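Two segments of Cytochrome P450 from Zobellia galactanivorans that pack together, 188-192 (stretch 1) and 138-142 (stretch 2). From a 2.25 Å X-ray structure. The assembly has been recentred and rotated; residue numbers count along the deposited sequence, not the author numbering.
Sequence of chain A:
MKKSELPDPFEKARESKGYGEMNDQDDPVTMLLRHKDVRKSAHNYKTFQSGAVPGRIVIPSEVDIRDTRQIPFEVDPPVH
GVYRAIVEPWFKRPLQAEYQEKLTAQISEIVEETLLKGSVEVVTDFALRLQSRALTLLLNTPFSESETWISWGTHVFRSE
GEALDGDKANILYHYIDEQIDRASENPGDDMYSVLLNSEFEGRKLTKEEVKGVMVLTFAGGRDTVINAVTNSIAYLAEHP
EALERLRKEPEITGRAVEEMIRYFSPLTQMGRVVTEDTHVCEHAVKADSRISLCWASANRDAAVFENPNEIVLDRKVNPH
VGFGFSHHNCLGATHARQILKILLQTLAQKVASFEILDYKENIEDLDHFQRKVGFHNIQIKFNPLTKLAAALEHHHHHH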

# COMPACT_ATOMS: atom_id res chain seq x y z
N GLY A 188 -23.57 -10.64 -11.18
CA GLY A 188 -23.33 -9.60 -12.19
C GLY A 188 -21.88 -9.52 -12.65
O GLY A 188 -21.27 -10.54 -12.96
N ASP A 189 -21.34 -8.31 -12.70
CA ASP A 189 -20.05 -8.01 -13.34
C ASP A 189 -18.99 -7.53 -12.35
O ASP A 189 -17.87 -7.26 -12.76
CB ASP A 189 -20.25 -6.89 -14.37
CG ASP A 189 -20.76 -7.40 -15.70
OD1 ASP A 189 -21.36 -8.51 -15.75
OD2 ASP A 189 -20.53 -6.71 -16.71
N ASP A 190 -19.37 -7.40 -11.08
CA ASP A 190 -18.50 -6.88 -10.05
C ASP A 190 -17.51 -7.95 -9.59
O ASP A 190 -17.66 -9.12 -9.93
CB ASP A 190 -19.33 -6.31 -8.88
CG ASP A 190 -20.11 -7.38 -8.08
OD1 ASP A 190 -20.06 -8.59 -8.42
OD2 ASP A 190 -20.74 -6.99 -7.07
N MET A 191 -16.48 -7.55 -8.85
CA MET A 191 -15.40 -8.46 -8.50
C MET A 191 -15.88 -9.72 -7.74
O MET A 191 -15.36 -10.83 -7.94
CB MET A 191 -14.33 -7.72 -7.68
CG MET A 191 -12.99 -8.42 -7.53
SD MET A 191 -11.87 -7.42 -6.51
CE MET A 191 -10.45 -8.52 -6.37
N TYR A 192 -16.84 -9.53 -6.84
CA TYR A 192 -17.46 -10.63 -6.07
C TYR A 192 -17.99 -11.72 -7.00
O TYR A 192 -17.70 -12.91 -6.83
CB TYR A 192 -18.61 -10.10 -5.26
CG TYR A 192 -18.24 -8.98 -4.30
CD1 TYR A 192 -17.69 -9.26 -3.06
CD2 TYR A 192 -18.51 -7.65 -4.62
CE1 TYR A 192 -17.36 -8.27 -2.19
CE2 TYR A 192 -18.19 -6.61 -3.76
CZ TYR A 192 -17.61 -6.92 -2.56
OH TYR A 192 -17.33 -5.92 -1.67
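Stretch 2, residues 138-142: LLNTP

Stretch 2 runs from the last turn of a helix into an extended loop, and it meets stretch 1 where a loop turns into a helix. Leu 138 and Leu 139 keep helical torsions (phi/psi -63/-43 and -81/-18). Asn 140 is the first residue to leave them, with positive phi (57/46), and Thr 141 (-100/164) and Pro 142 (-57/142) then adopt extended torsions. In stretch 1 the change is the reverse: Asp 190 (-79/167) is the N-cap, and Met 191 and Tyr 192 begin a helix.

The CA pairings give the direction. Asp 190 lies nearest Asn 140 at 4.8 Å (CA to CA), and Met 191 lies nearest Leu 139 at 5.1 Å (CA to CA). As numbering rises in one stretch it falls in the other, so the register runs in opposite senses in the two stretches at this contact. Together they bury 306 Å², most of it on Leu 139, Met 191 and Asn 140.

Leu 139, with 65 Å² covered, contributes through both backbone and side chain. Its carbonyl belongs to the end of a helix, and it accepts a hydrogen bond from Met 191 N across the contact (Met 191 N to Leu 139 O, 2.9 Å, angle at H 145°). The donor lies in the first turn of its own helix, where amide groups lack the usual partner four residues back. The same oxygen receives a longer CA-H...O contact, Asp 190 CA to Leu 139 O at 3.4 Å with an angle at H of 123°.

Met 191, with 57 Å² covered, directs its CA-to-CB bond toward stretch 2. Its chi angles are all t, so the side chain is fully extended, and its end leads away from the other stretch. It nevertheless makes an apolar contact on the way, Met 191 SD to Leu 139 CD1 at 3.8 Å. Both residues are buried.

Asn 140, with 53 Å² covered, also points its CA-to-CB bond toward its partner. With chi1 in t, its amide reaches the loop before the N-cap, and Asn 140 ND2 donates to Asp 189 O at 2.9 Å, angle at H 153°. Its backbone oxygen faces Asp 190, with Asp 190 CB to Asn 140 O at 3.4 Å and a CA-H...O contact from Asp 190 CA to Asn 140 O at 3.5 Å. Thr 141 reaches stretch 1 more loosely, Thr 141 CG2 to Asp 190 CB at 4.4 Å, while Gly 188 and Pro 142 stay out of the contact.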

# COMPACT_ATOMS: atom_id res chain seq x y z
N LEU A 138 -11.93 -0.48 -9.70
CA LEU A 138 -11.24 -1.76 -9.56
C LEU A 138 -12.24 -2.89 -9.29
O LEU A 138 -12.13 -3.97 -9.87
CB LEU A 138 -10.20 -1.72 -8.44
CG LEU A 138 -9.27 -2.93 -8.33
CD1 LEU A 138 -8.26 -3.01 -9.47
CD2 LEU A 138 -8.55 -2.94 -6.99
N LEU A 139 -13.20 -2.62 -8.41
CA LEU A 139 -14.21 -3.57 -8.03
C LEU A 139 -15.37 -3.68 -9.04
O LEU A 139 -16.10 -4.67 -9.03
CB LEU A 139 -14.73 -3.23 -6.65
CG LEU A 139 -14.09 -3.90 -5.45
CD1 LEU A 139 -12.61 -3.80 -5.54
CD2 LEU A 139 -14.63 -3.26 -4.18
N ASN A 140 -15.51 -2.66 -9.90
CA ASN A 140 -16.59 -2.59 -10.89
C ASN A 140 -17.96 -2.65 -10.20
O ASN A 140 -18.84 -3.43 -10.61
CB ASN A 140 -16.45 -3.68 -11.95
CG ASN A 140 -17.36 -3.46 -13.16
OD1 ASN A 140 -17.68 -2.33 -13.51
ND2 ASN A 140 -17.79 -4.55 -13.78
N THR A 141 -18.09 -1.87 -9.12
CA THR A 141 -19.33 -1.62 -8.43
C THR A 141 -19.90 -0.24 -8.86
O THR A 141 -19.19 0.61 -9.42
CB THR A 141 -19.16 -1.54 -6.89
OG1 THR A 141 -18.31 -0.44 -6.55
CG2 THR A 141 -18.57 -2.78 -6.33
N PRO A 142 -21.18 -0.01 -8.57
CA PRO A 142 -21.69 1.34 -8.79
C PRO A 142 -20.89 2.43 -8.02
O PRO A 142 -20.45 2.23 -6.88
CB PRO A 142 -23.14 1.27 -8.26
CG PRO A 142 -23.50 -0.21 -8.31
CD PRO A 142 -22.22 -0.97 -8.11